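Local atomic coordinates of kinesin-like protein (Caenorhabditis elegans, PDB entry 5X3E), a protein that probably acts as a kinesin-6 motor that couples ATP binding and hydrolysis to movement along microtubules, captured here in its nucleotide-free state. Residues 34-38 with 370-374; 113-117 with 395-399; 216-222 with 259-264; 363-367 with 423-427. One frame throughout, in Å; residues are numbered along the deposited sequence.

Contact 1 (34-38 with 370-374); sequences DSIEV and LRRNQ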
loop_
_atom_site.group_PDB
_atom_site.type_symbol
_atom_site.label_atom_id
_atom_site.label_comp_id
_atom_site.label_asym_id
_atom_site.label_seq_id
_atom_site.Cartn_x
_atom_site.Cartn_y
_atom_site.Cartn_z
ATOM N N ASP A 34 -7.745 14.356 8.819
ATOM C CA ASP A 34 -6.709 13.502 8.241
ATOM C C ASP A 34 -6.672 13.727 6.730
ATOM O O ASP A 34 -7.167 12.931 5.931
ATOM C CB ASP A 34 -6.950 12.036 8.607
ATOM C CG ASP A 34 -8.314 11.534 8.163
ATOM O OD1 ASP A 34 -8.499 10.300 8.091
ATOM O OD2 ASP A 34 -9.191 12.375 7.870
ATOM N N SER A 35 -6.050 14.835 6.342
ATOM C CA SER A 35 -5.845 15.142 4.938
ATOM C C SER A 35 -4.674 14.322 4.403
ATOM O O SER A 35 -4.037 13.553 5.130
ATOM C CB SER A 35 -5.600 16.639 4.759
ATOM O OG SER A 35 -6.662 17.389 5.324
ATOM N N ILE A 36 -4.380 14.474 3.112
ATOM C CA ILE A 36 -3.225 13.787 2.558
ATOM C C ILE A 36 -1.957 14.427 3.112
ATOM O O ILE A 36 -1.860 15.657 3.240
ATOM C CB ILE A 36 -3.240 13.816 1.019
ATOM C CG1 ILE A 36 -1.969 13.156 0.472
ATOM C CG2 ILE A 36 -3.378 15.237 0.499
ATOM C CD1 ILE A 36 -1.908 13.088 -1.031
ATOM N N GLU A 37 -0.991 13.592 3.479
ATOM C CA GLU A 37 0.317 14.059 3.904
ATOM C C GLU A 37 1.369 13.512 2.952
ATOM O O GLU A 37 1.280 12.365 2.505
ATOM C CB GLU A 37 0.634 13.630 5.340
ATOM C CG GLU A 37 1.876 14.300 5.911
ATOM C CD GLU A 37 2.335 13.699 7.229
ATOM O OE1 GLU A 37 2.925 14.446 8.037
ATOM O OE2 GLU A 37 2.093 12.496 7.469
ATOM N N VAL A 38 2.355 14.344 2.635
ATOM C CA VAL A 38 3.486 13.945 1.811
ATOM C C VAL A 38 4.748 14.115 2.641
ATOM O O VAL A 38 5.008 15.204 3.169
ATOM C CB VAL A 38 3.573 14.766 0.514
ATOM C CG1 VAL A 38 4.756 14.310 -0.314
ATOM C CG2 VAL A 38 2.288 14.628 -0.277
ATOM N N LEU A 370 -7.268 16.924 -4.950
ATOM C CA LEU A 370 -7.666 16.473 -3.619
ATOM C C LEU A 370 -7.369 17.529 -2.566
ATOM O O LEU A 370 -8.190 17.777 -1.674
ATOM C CB LEU A 370 -6.960 15.163 -3.265
ATOM C CG LEU A 370 -7.178 14.670 -1.832
ATOM C CD1 LEU A 370 -8.648 14.374 -1.572
ATOM C CD2 LEU A 370 -6.329 13.441 -1.550
ATOM N N ARG A 371 -6.194 18.155 -2.647
ATOM C CA ARG A 371 -5.838 19.187 -1.681
ATOM C C ARG A 371 -6.791 20.371 -1.752
ATOM O O ARG A 371 -7.213 20.898 -0.717
ATOM C CB ARG A 371 -4.406 19.650 -1.913
ATOM C CG ARG A 371 -3.349 18.734 -1.340
ATOM C CD ARG A 371 -2.005 19.095 -1.926
ATOM N NE ARG A 371 -0.912 18.333 -1.344
ATOM C CZ ARG A 371 0.248 18.130 -1.955
ATOM N NH1 ARG A 371 0.454 18.627 -3.168
ATOM N NH2 ARG A 371 1.199 17.431 -1.357
ATOM N N ARG A 372 -7.131 20.814 -2.962
ATOM C CA ARG A 372 -8.024 21.960 -3.087
ATOM C C ARG A 372 -9.410 21.627 -2.556
ATOM O O ARG A 372 -10.059 22.466 -1.920
ATOM C CB ARG A 372 -8.114 22.404 -4.546
ATOM C CG ARG A 372 -6.776 22.697 -5.199
ATOM C CD ARG A 372 -6.961 23.284 -6.589
ATOM N NE ARG A 372 -5.710 23.324 -7.337
ATOM C CZ ARG A 372 -5.417 22.492 -8.333
ATOM N NH1 ARG A 372 -6.294 21.568 -8.701
ATOM N NH2 ARG A 372 -4.254 22.588 -8.964
ATOM N N ASN A 373 -9.882 20.402 -2.805
ATOM C CA ASN A 373 -11.191 20.007 -2.298
ATOM C C ASN A 373 -11.216 19.969 -0.775
ATOM O O ASN A 373 -12.247 20.272 -0.166
ATOM C CB ASN A 373 -11.597 18.644 -2.862
ATOM C CG ASN A 373 -11.996 18.704 -4.329
ATOM O OD1 ASN A 373 -12.471 19.729 -4.819
ATOM N ND2 ASN A 373 -11.813 17.595 -5.034
ATOM N N GLN A 374 -10.095 19.619 -0.141
ATOM C CA GLN A 374 -10.085 19.545 1.316
ATOM C C GLN A 374 -10.191 20.916 1.971
ATOM O O GLN A 374 -10.498 20.995 3.164
ATOM C CB GLN A 374 -8.825 18.824 1.798
ATOM C CG GLN A 374 -8.812 17.329 1.490
ATOM C CD GLN A 374 -7.466 16.677 1.749
ATOM O OE1 GLN A 374 -6.424 17.333 1.713
ATOM N NE2 GLN A 374 -7.483 15.375 2.026
#

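Contact 2 (113-117 with 395-399); sequences NSLLF and FKNYL. With SO4 (sulfate ion), chain M.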
loop_
_atom_site.group_PDB
_atom_site.type_symbol
_atom_site.label_atom_id
_atom_site.label_comp_id
_atom_site.label_asym_id
_atom_site.label_seq_id
_atom_site.Cartn_x
_atom_site.Cartn_y
_atom_site.Cartn_z
ATOM N N ASN A 113 -10.014 3.273 6.122
ATOM C CA ASN A 113 -9.082 2.875 5.077
ATOM C C ASN A 113 -7.875 3.802 5.019
ATOM O O ASN A 113 -7.932 4.972 5.406
ATOM C CB ASN A 113 -9.769 2.841 3.715
ATOM C CG ASN A 113 -10.850 1.792 3.645
ATOM O OD1 ASN A 113 -10.833 0.824 4.407
ATOM N ND2 ASN A 113 -11.784 1.962 2.719
ATOM N N SER A 114 -6.773 3.255 4.508
ATOM C CA SER A 114 -5.508 3.969 4.450
ATOM C C SER A 114 -4.780 3.594 3.169
ATOM O O SER A 114 -4.899 2.467 2.680
ATOM C CB SER A 114 -4.628 3.635 5.667
ATOM O OG SER A 114 -5.378 3.699 6.869
ATOM N N LEU A 115 -4.008 4.545 2.643
ATOM C CA LEU A 115 -3.259 4.357 1.407
ATOM C C LEU A 115 -1.870 4.959 1.562
ATOM O O LEU A 115 -1.732 6.097 2.019
ATOM C CB LEU A 115 -3.991 5.001 0.221
ATOM C CG LEU A 115 -3.282 5.050 -1.133
ATOM C CD1 LEU A 115 -2.884 3.661 -1.594
ATOM C CD2 LEU A 115 -4.193 5.701 -2.157
ATOM N N LEU A 116 -0.844 4.200 1.181
ATOM C CA LEU A 116 0.539 4.648 1.311
ATOM C C LEU A 116 1.294 4.368 0.020
ATOM O O LEU A 116 1.328 3.223 -0.445
ATOM C CB LEU A 116 1.225 3.966 2.496
ATOM C CG LEU A 116 2.543 4.533 3.038
ATOM C CD1 LEU A 116 2.680 4.029 4.434
ATOM C CD2 LEU A 116 3.764 4.117 2.226
ATOM N N PHE A 117 1.890 5.412 -0.556
ATOM C CA PHE A 117 2.735 5.313 -1.737
ATOM C C PHE A 117 4.198 5.511 -1.361
ATOM O O PHE A 117 4.522 6.301 -0.470
ATOM C CB PHE A 117 2.389 6.375 -2.784
ATOM C CG PHE A 117 1.000 6.288 -3.329
ATOM C CD1 PHE A 117 0.691 5.392 -4.342
ATOM C CD2 PHE A 117 0.018 7.147 -2.872
ATOM C CE1 PHE A 117 -0.587 5.329 -4.866
ATOM C CE2 PHE A 117 -1.256 7.092 -3.390
ATOM C CZ PHE A 117 -1.562 6.181 -4.391
ATOM N N PHE A 395 -7.663 3.894 -7.096
ATOM C CA PHE A 395 -7.711 4.612 -5.828
ATOM C C PHE A 395 -8.660 5.807 -5.889
ATOM O O PHE A 395 -8.429 6.833 -5.242
ATOM C CB PHE A 395 -6.304 5.038 -5.412
ATOM C CG PHE A 395 -5.335 3.896 -5.350
ATOM C CD1 PHE A 395 -5.541 2.849 -4.459
ATOM C CD2 PHE A 395 -4.240 3.848 -6.195
ATOM C CE1 PHE A 395 -4.667 1.775 -4.408
ATOM C CE2 PHE A 395 -3.358 2.780 -6.147
ATOM C CZ PHE A 395 -3.575 1.741 -5.256
ATOM N N LYS A 396 -9.741 5.668 -6.664
ATOM C CA LYS A 396 -10.730 6.733 -6.781
ATOM C C LYS A 396 -11.272 7.148 -5.417
ATOM O O LYS A 396 -11.369 8.344 -5.119
ATOM C CB LYS A 396 -11.861 6.284 -7.709
ATOM C CG LYS A 396 -13.144 7.078 -7.557
ATOM C CD LYS A 396 -14.288 6.426 -8.313
ATOM C CE LYS A 396 -15.599 6.533 -7.550
ATOM N NZ LYS A 396 -16.669 5.684 -8.141
ATOM N N ASN A 397 -11.627 6.174 -4.576
ATOM C CA ASN A 397 -12.221 6.485 -3.279
ATOM C C ASN A 397 -11.297 7.363 -2.444
ATOM O O ASN A 397 -11.726 8.380 -1.887
ATOM C CB ASN A 397 -12.557 5.190 -2.538
ATOM C CG ASN A 397 -13.481 4.289 -3.337
ATOM O OD1 ASN A 397 -13.147 3.143 -3.636
ATOM N ND2 ASN A 397 -14.648 4.810 -3.692
ATOM N N TYR A 398 -10.019 6.982 -2.346
ATOM C CA TYR A 398 -9.052 7.775 -1.595
ATOM C C TYR A 398 -8.897 9.172 -2.188
ATOM O O TYR A 398 -8.898 10.175 -1.464
ATOM C CB TYR A 398 -7.700 7.056 -1.562
ATOM C CG TYR A 398 -7.689 5.731 -0.834
ATOM C CD1 TYR A 398 -7.788 4.534 -1.533
ATOM C CD2 TYR A 398 -7.575 5.672 0.551
ATOM C CE1 TYR A 398 -7.776 3.315 -0.875
ATOM C CE2 TYR A 398 -7.557 4.455 1.220
ATOM C CZ TYR A 398 -7.656 3.281 0.502
ATOM O OH TYR A 398 -7.641 2.071 1.158
ATOM N N LEU A 399 -8.742 9.260 -3.509
ATOM C CA LEU A 399 -8.514 10.549 -4.147
ATOM C C LEU A 399 -9.746 11.446 -4.125
ATOM O O LEU A 399 -9.614 12.661 -4.317
ATOM C CB LEU A 399 -8.041 10.336 -5.579
ATOM C CG LEU A 399 -6.675 9.659 -5.608
ATOM C CD1 LEU A 399 -6.413 9.030 -6.948
ATOM C CD2 LEU A 399 -5.608 10.684 -5.284
HETATM S S SO4 M . -16.309 3.352 -12.276
HETATM O O1 SO4 M . -15.986 1.943 -12.058
HETATM O O2 SO4 M . -15.816 4.170 -11.169
HETATM O O3 SO4 M . -15.702 3.786 -13.531
HETATM O O4 SO4 M . -17.755 3.518 -12.369
#

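Contact 3 (216-222 with 259-264); sequences SVFVTYV and AKDVEV. With SO4 (sulfate ion), chain R; SO4 (sulfate ion), chain I; SO4 (sulfate ion), chain C; SO4 (sulfate ion), chain U.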
loop_
_atom_site.group_PDB
_atom_site.type_symbol
_atom_site.label_atom_id
_atom_site.label_comp_id
_atom_site.label_asym_id
_atom_site.label_seq_id
_atom_site.Cartn_x
_atom_site.Cartn_y
_atom_site.Cartn_z
ATOM N N SER A 216 -10.551 -11.566 10.559
ATOM C CA SER A 216 -9.634 -12.379 9.774
ATOM C C SER A 216 -8.928 -11.454 8.793
ATOM O O SER A 216 -9.471 -10.416 8.401
ATOM C CB SER A 216 -10.358 -13.504 9.021
ATOM O OG SER A 216 -9.428 -14.293 8.301
ATOM N N VAL A 217 -7.718 -11.828 8.392
ATOM C CA VAL A 217 -6.900 -10.990 7.525
ATOM C C VAL A 217 -6.821 -11.635 6.146
ATOM O O VAL A 217 -6.502 -12.825 6.014
ATOM C CB VAL A 217 -5.495 -10.761 8.112
ATOM C CG1 VAL A 217 -4.663 -9.894 7.173
ATOM C CG2 VAL A 217 -5.597 -10.099 9.479
ATOM N N PHE A 218 -7.120 -10.848 5.124
ATOM C CA PHE A 218 -6.979 -11.252 3.736
ATOM C C PHE A 218 -6.033 -10.276 3.060
ATOM O O PHE A 218 -6.036 -9.083 3.373
ATOM C CB PHE A 218 -8.336 -11.268 3.018
ATOM C CG PHE A 218 -9.263 -12.363 3.481
ATOM C CD1 PHE A 218 -9.401 -13.530 2.742
ATOM C CD2 PHE A 218 -10.001 -12.223 4.649
ATOM C CE1 PHE A 218 -10.256 -14.540 3.160
ATOM C CE2 PHE A 218 -10.856 -13.231 5.073
ATOM C CZ PHE A 218 -10.983 -14.391 4.329
ATOM N N VAL A 219 -5.207 -10.775 2.152
ATOM C CA VAL A 219 -4.331 -9.913 1.373
ATOM C C VAL A 219 -4.611 -10.139 -0.102
ATOM O O VAL A 219 -4.888 -11.266 -0.531
ATOM C CB VAL A 219 -2.834 -10.141 1.692
ATOM C CG1 VAL A 219 -2.550 -9.852 3.161
ATOM C CG2 VAL A 219 -2.408 -11.551 1.328
ATOM N N THR A 220 -4.572 -9.057 -0.868
ATOM C CA THR A 220 -4.494 -9.129 -2.316
ATOM C C THR A 220 -3.200 -8.457 -2.745
ATOM O O THR A 220 -2.776 -7.464 -2.141
ATOM C CB THR A 220 -5.697 -8.456 -3.007
ATOM O OG1 THR A 220 -5.787 -7.082 -2.613
ATOM C CG2 THR A 220 -6.981 -9.155 -2.625
ATOM N N TYR A 221 -2.544 -9.030 -3.748
ATOM C CA TYR A 221 -1.326 -8.453 -4.300
ATOM C C TYR A 221 -1.526 -8.281 -5.795
ATOM O O TYR A 221 -1.716 -9.266 -6.518
ATOM C CB TYR A 221 -0.101 -9.322 -4.006
ATOM C CG TYR A 221 1.212 -8.583 -4.167
ATOM C CD1 TYR A 221 1.235 -7.215 -4.419
ATOM C CD2 TYR A 221 2.428 -9.253 -4.063
ATOM C CE1 TYR A 221 2.432 -6.528 -4.565
ATOM C CE2 TYR A 221 3.635 -8.574 -4.204
ATOM C CZ TYR A 221 3.631 -7.212 -4.455
ATOM O OH TYR A 221 4.821 -6.529 -4.597
ATOM N N VAL A 222 -1.488 -7.036 -6.252
ATOM C CA VAL A 222 -1.882 -6.673 -7.605
ATOM C C VAL A 222 -0.802 -5.799 -8.228
ATOM O O VAL A 222 -0.164 -4.995 -7.539
ATOM C CB VAL A 222 -3.251 -5.960 -7.601
ATOM C CG1 VAL A 222 -3.557 -5.450 -8.935
ATOM C CG2 VAL A 222 -4.345 -6.947 -7.246
ATOM N N ALA A 259 -9.181 -10.632 -8.972
ATOM C CA ALA A 259 -8.059 -10.795 -8.057
ATOM C C ALA A 259 -8.432 -11.669 -6.870
ATOM O O ALA A 259 -9.560 -11.628 -6.373
ATOM C CB ALA A 259 -7.573 -9.436 -7.557
ATOM N N LYS A 260 -7.457 -12.451 -6.417
ATOM C CA LYS A 260 -7.641 -13.448 -5.375
ATOM C C LYS A 260 -7.422 -12.817 -4.001
ATOM O O LYS A 260 -6.386 -12.194 -3.756
ATOM C CB LYS A 260 -6.665 -14.602 -5.604
ATOM C CG LYS A 260 -7.030 -15.900 -4.933
ATOM C CD LYS A 260 -6.003 -16.972 -5.255
ATOM C CE LYS A 260 -6.198 -18.210 -4.395
ATOM N NZ LYS A 260 -5.138 -19.220 -4.668
ATOM N N ASP A 261 -8.407 -12.963 -3.116
ATOM C CA ASP A 261 -8.273 -12.552 -1.721
ATOM C C ASP A 261 -7.764 -13.759 -0.942
ATOM O O ASP A 261 -8.476 -14.762 -0.802
ATOM C CB ASP A 261 -9.604 -12.060 -1.155
ATOM C CG ASP A 261 -10.064 -10.754 -1.770
ATOM O OD1 ASP A 261 -10.724 -10.785 -2.829
ATOM O OD2 ASP A 261 -9.783 -9.694 -1.177
ATOM N N VAL A 262 -6.533 -13.669 -0.445
ATOM C CA VAL A 262 -5.846 -14.796 0.178
ATOM C C VAL A 262 -5.878 -14.617 1.690
ATOM O O VAL A 262 -5.374 -13.616 2.218
ATOM C CB VAL A 262 -4.399 -14.919 -0.328
ATOM C CG1 VAL A 262 -3.690 -16.057 0.384
ATOM C CG2 VAL A 262 -4.369 -15.121 -1.846
ATOM N N GLU A 263 -6.460 -15.589 2.387
ATOM C CA GLU A 263 -6.550 -15.526 3.837
ATOM C C GLU A 263 -5.216 -15.895 4.461
ATOM O O GLU A 263 -4.597 -16.895 4.084
ATOM C CB GLU A 263 -7.646 -16.448 4.360
ATOM C CG GLU A 263 -7.927 -16.248 5.839
ATOM C CD GLU A 263 -9.168 -16.976 6.294
ATOM O OE1 GLU A 263 -9.754 -16.556 7.312
ATOM O OE2 GLU A 263 -9.565 -17.958 5.627
ATOM N N VAL A 264 -4.767 -15.070 5.401
ATOM C CA VAL A 264 -3.496 -15.255 6.083
ATOM C C VAL A 264 -3.751 -15.197 7.584
ATOM O O VAL A 264 -4.507 -14.339 8.058
ATOM C CB VAL A 264 -2.454 -14.205 5.646
ATOM C CG1 VAL A 264 -1.958 -14.530 4.249
ATOM C CG2 VAL A 264 -3.052 -12.802 5.673
HETATM S S SO4 R . -11.089 -15.525 -4.530
HETATM O O1 SO4 R . -10.698 -16.478 -3.493
HETATM O O2 SO4 R . -10.865 -14.163 -4.051
HETATM O O3 SO4 R . -10.300 -15.761 -5.738
HETATM O O4 SO4 R . -12.505 -15.700 -4.849
HETATM S S SO4 I . -7.613 -18.613 0.548
HETATM O O1 SO4 I . -8.235 -19.696 1.304
HETATM O O2 SO4 I . -6.471 -18.105 1.299
HETATM O O3 SO4 I . -7.149 -19.128 -0.738
HETATM O O4 SO4 I . -8.587 -17.542 0.335
HETATM S S SO4 C . -8.730 -5.996 -4.652
HETATM O O1 SO4 C . -9.828 -5.887 -3.690
HETATM O O2 SO4 C . -7.538 -5.342 -4.117
HETATM O O3 SO4 C . -9.105 -5.340 -5.897
HETATM O O4 SO4 C . -8.444 -7.397 -4.923
HETATM S S SO4 U . -1.888 -18.476 -2.982
HETATM O O1 SO4 U . -1.572 -19.428 -1.920
HETATM O O2 SO4 U . -1.064 -17.280 -2.826
HETATM O O3 SO4 U . -1.633 -19.084 -4.287
HETATM O O4 SO4 U . -3.299 -18.110 -2.897
HETATM O O HOH W 1 -4.430 -10.709 -5.065
#

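Contact 4 (363-367 with 423-427); sequences LRQCI and SALAF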
loop_
_atom_site.group_PDB
_atom_site.type_symbol
_atom_site.label_atom_id
_atom_site.label_comp_id
_atom_site.label_asym_id
_atom_site.label_seq_id
_atom_site.Cartn_x
_atom_site.Cartn_y
_atom_site.Cartn_z
ATOM N N LEU A 363 -1.564 11.023 -11.228
ATOM C CA LEU A 363 -1.532 10.983 -9.771
ATOM C C LEU A 363 -1.240 12.360 -9.189
ATOM O O LEU A 363 -1.902 12.798 -8.240
ATOM C CB LEU A 363 -0.488 9.973 -9.297
ATOM C CG LEU A 363 -0.362 9.787 -7.784
ATOM C CD1 LEU A 363 -1.694 9.375 -7.184
ATOM C CD2 LEU A 363 0.723 8.773 -7.467
ATOM N N ARG A 364 -0.246 13.056 -9.751
ATOM C CA ARG A 364 0.071 14.411 -9.309
ATOM C C ARG A 364 -1.150 15.316 -9.406
ATOM O O ARG A 364 -1.534 15.966 -8.427
ATOM C CB ARG A 364 1.230 14.977 -10.136
ATOM C CG ARG A 364 2.227 15.833 -9.349
ATOM C CD ARG A 364 3.043 16.744 -10.266
ATOM N NE ARG A 364 3.410 16.085 -11.520
ATOM C CZ ARG A 364 4.543 15.422 -11.725
ATOM N NH1 ARG A 364 5.443 15.320 -10.755
ATOM N NH2 ARG A 364 4.776 14.855 -12.904
ATOM N N GLN A 365 -1.773 15.365 -10.589
ATOM C CA GLN A 365 -2.960 16.192 -10.782
ATOM C C GLN A 365 -4.056 15.829 -9.787
ATOM O O GLN A 365 -4.755 16.711 -9.273
ATOM C CB GLN A 365 -3.469 16.048 -12.219
ATOM C CG GLN A 365 -2.443 16.395 -13.283
ATOM C CD GLN A 365 -2.902 16.022 -14.681
ATOM O OE1 GLN A 365 -4.074 15.714 -14.901
ATOM N NE2 GLN A 365 -1.977 16.046 -15.636
ATOM N N CYS A 366 -4.216 14.537 -9.499
ATOM C CA CYS A 366 -5.316 14.109 -8.642
ATOM C C CYS A 366 -5.112 14.526 -7.189
ATOM O O CYS A 366 -6.064 14.975 -6.540
ATOM C CB CYS A 366 -5.523 12.603 -8.767
ATOM S SG CYS A 366 -6.366 12.154 -10.306
ATOM N N ILE A 367 -3.893 14.397 -6.652
ATOM C CA ILE A 367 -3.697 14.829 -5.266
ATOM C C ILE A 367 -3.748 16.347 -5.156
ATOM O O ILE A 367 -4.058 16.876 -4.082
ATOM C CB ILE A 367 -2.378 14.317 -4.636
ATOM C CG1 ILE A 367 -1.210 15.230 -4.993
ATOM C CG2 ILE A 367 -2.079 12.877 -5.037
ATOM C CD1 ILE A 367 -0.022 15.061 -4.091
ATOM N N SER A 423 11.121 16.741 -10.168
ATOM C CA SER A 423 9.774 16.230 -10.392
ATOM C C SER A 423 9.239 15.520 -9.154
ATOM O O SER A 423 8.045 15.611 -8.849
ATOM C CB SER A 423 9.768 15.272 -11.582
ATOM O OG SER A 423 10.558 14.127 -11.308
ATOM N N ALA A 424 10.110 14.807 -8.434
ATOM C CA ALA A 424 9.675 14.074 -7.251
ATOM C C ALA A 424 9.293 15.021 -6.124
ATOM O O ALA A 424 8.363 14.743 -5.357
ATOM C CB ALA A 424 10.770 13.112 -6.793
ATOM N N LEU A 425 10.008 16.138 -5.998
ATOM C CA LEU A 425 9.701 17.121 -4.969
ATOM C C LEU A 425 8.540 18.025 -5.353
ATOM O O LEU A 425 8.076 18.798 -4.512
ATOM C CB LEU A 425 10.941 17.967 -4.656
ATOM C CG LEU A 425 12.171 17.247 -4.094
ATOM C CD1 LEU A 425 13.356 18.189 -4.031
ATOM C CD2 LEU A 425 11.900 16.656 -2.728
ATOM N N ALA A 426 8.071 17.960 -6.603
ATOM C CA ALA A 426 6.883 18.708 -6.997
ATOM C C ALA A 426 5.625 18.224 -6.284
ATOM O O ALA A 426 4.629 18.953 -6.250
ATOM C CB ALA A 426 6.684 18.621 -8.511
ATOM N N PHE A 427 5.650 17.015 -5.716
ATOM C CA PHE A 427 4.551 16.524 -4.893
ATOM C C PHE A 427 4.441 17.250 -3.558
ATOM O O PHE A 427 3.566 16.902 -2.758
ATOM C CB PHE A 427 4.712 15.023 -4.645
ATOM C CG PHE A 427 4.236 14.160 -5.782
ATOM C CD1 PHE A 427 2.885 13.917 -5.969
ATOM C CD2 PHE A 427 5.140 13.583 -6.657
ATOM C CE1 PHE A 427 2.445 13.116 -7.005
ATOM C CE2 PHE A 427 4.705 12.782 -7.699
ATOM C CZ PHE A 427 3.357 12.549 -7.872
#

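Contact 1 (34-38 with 370-374)
Van der Waals packing carries most of this contact, in which the entry to the motor domain's strand 37-42 lies against the last turns of helix 350-375, burying 259 Å² in total. I36 is its centre: CG2 lies 4.0 Å from L370 CD2, and the same I36 CG2 lies 4.0 Å from R371 CG, so the isoleucine meets both a leucine and the aliphatic part of an arginine on successive helix positions. The extended R371 side chain then runs on to V38, where R371 NH2 comes within 3.2 Å of V38 CG2.

The polar groups are close without bonding between the two segments. Q374 points at the chain before the strand, its OE1 3.2 Å from S35 CB and its NE2 3.4 Å from I36 N; the latter two are both donors, so they merely abut. The guanidinium of R371 finds its partner elsewhere, NH2 donating to the carbonyl oxygen of F427.

Further along, the strand joins the central sheet. E37 makes backbone hydrogen bonds to I405 and M407 of the parallel strand 404-411, and its carboxylate forms salt bridges with R99 and R406. I36 and L370 both touch I405, so the helix end packs over the seam between strands 37-42 and 404-411.

Contact 2 (113-117 with 395-399)
The strand of the kinesin core sheet that runs into a probable P-loop (Walker A) is packed here by the short helix 396-399, through two aromatic rings packed on one leucine and a ring-ring stack. L115 is shared by two rings: its CB sits over the face of Y398, 3.7 Å from the ring centroid, while its CD1 lies over the face of F395, 4.1 Å from that centroid. F117 adds an offset edge-to-face stack, its edge directed at the F395 face with centroids 5.6 Å apart and planes at 89°; F117 CE1 and F395 CE2 approach to 4.0 Å. F395 occupies the N-cap position yet is buried, and both it and F117 also touch V332 of strand 325-333. At the start of the strand, N113 CB is 3.4 Å from Y398 OH, whose hydroxyl makes a weak hydrogen bond to Q328; N113 OD1 accepts from the backbone of Q328. The join between helix and sheet thus rests on CH-pi and ring-ring contacts, with polar groups confined to one end.

Contact 3 (216-222 with 259-264)
V217, V219, V262 and V264 form an apolar cluster on one face of an antiparallel strand pair in the motor domain's large mixed sheet. V264 CG2 lies 3.6 Å from V217 CG1 and 3.9 Å from V219 CG1, and V219 CG2 is 4.2 Å from V262 CB; V273 of helix 267-281 covers this face. The strands are strongly twisted, with 135° between the N-to-C directions of 216-222 and 262-264, and joined by backbone hydrogen bonds: V264 N to V217 O at 2.9 Å, V219 N to V262 O at 2.8 Å and V262 N to V219 O at 2.9 Å. On the other face F218 and E263 form a non-hydrogen-bonded pair, and E263 CG sits over the F218 ring, 4.1 Å from its centroid. Past V262 the regular pairing gives way to a water that accepts from Y221 N and donates to K260 O, both at 2.8 Å. D261 turns its carboxylate to K302 in a salt bridge. Along the outer backbone edge, sulfates, probably from the crystallisation liquor, accept from D261 N and E263 N. The polar edge finishes with S216 OG donating to E263 OE1 in a very short hydrogen bond of 2.5 Å.

Contact 4 (363-367 with 423-427)
In the part of the chain that, as in other kinesins, probably leads into the neck linker, S423, on the last turns of helix 418-424, begins the contact with its backbone: the carbonyl O lies 3.2 Å from R364 NH1, near the guanidinium plane, while the serine hydroxyl is hydrogen-bonded to E420 O. A424 and L425 turn away from helix 350-375, onto I409 and F83. A426 brings its CB to 4.2 Å from R364 NH1. F427 then makes the main apolar contact. The aliphatic part of R364 lies over its ring, CG 3.9 Å from the centroid and 22° off the normal, a CH-pi contact. I367 meets the ring edge, CD1 to F427 CD1 at 3.6 Å, and L363 CG is 4.4 Å from F427 CE1. F427 is wedged between helix 350-375 and the sheet, touching M407 and I409 of strand 404-411 and meeting Y119, at the end of strand 114-119, edge-to-face.

Contacts 1, 2 and 4 form one continuous cluster, with centres 11 to 15 Å apart and each touching the other two. Contacts 1 and 4 share helix 350-375, probably the relay helix of kinesins, and are joined by R371 NH2 to F427 O; L399 packs on L370, C366 and I367. Their segments alternate along the chain, so 34-38 and 113-117, entering strands 37-42 and 114-119, are tied to C-terminal elements. Contact 3 lies wholly between 113-117 and 363-367 in sequence, its centre about 17 Å from that of contact 2 and 28 and 29 Å from those of contacts 1 and 4. Through contacts 1, 2 and 3, the large mixed sheet links these two regions of the motor domain.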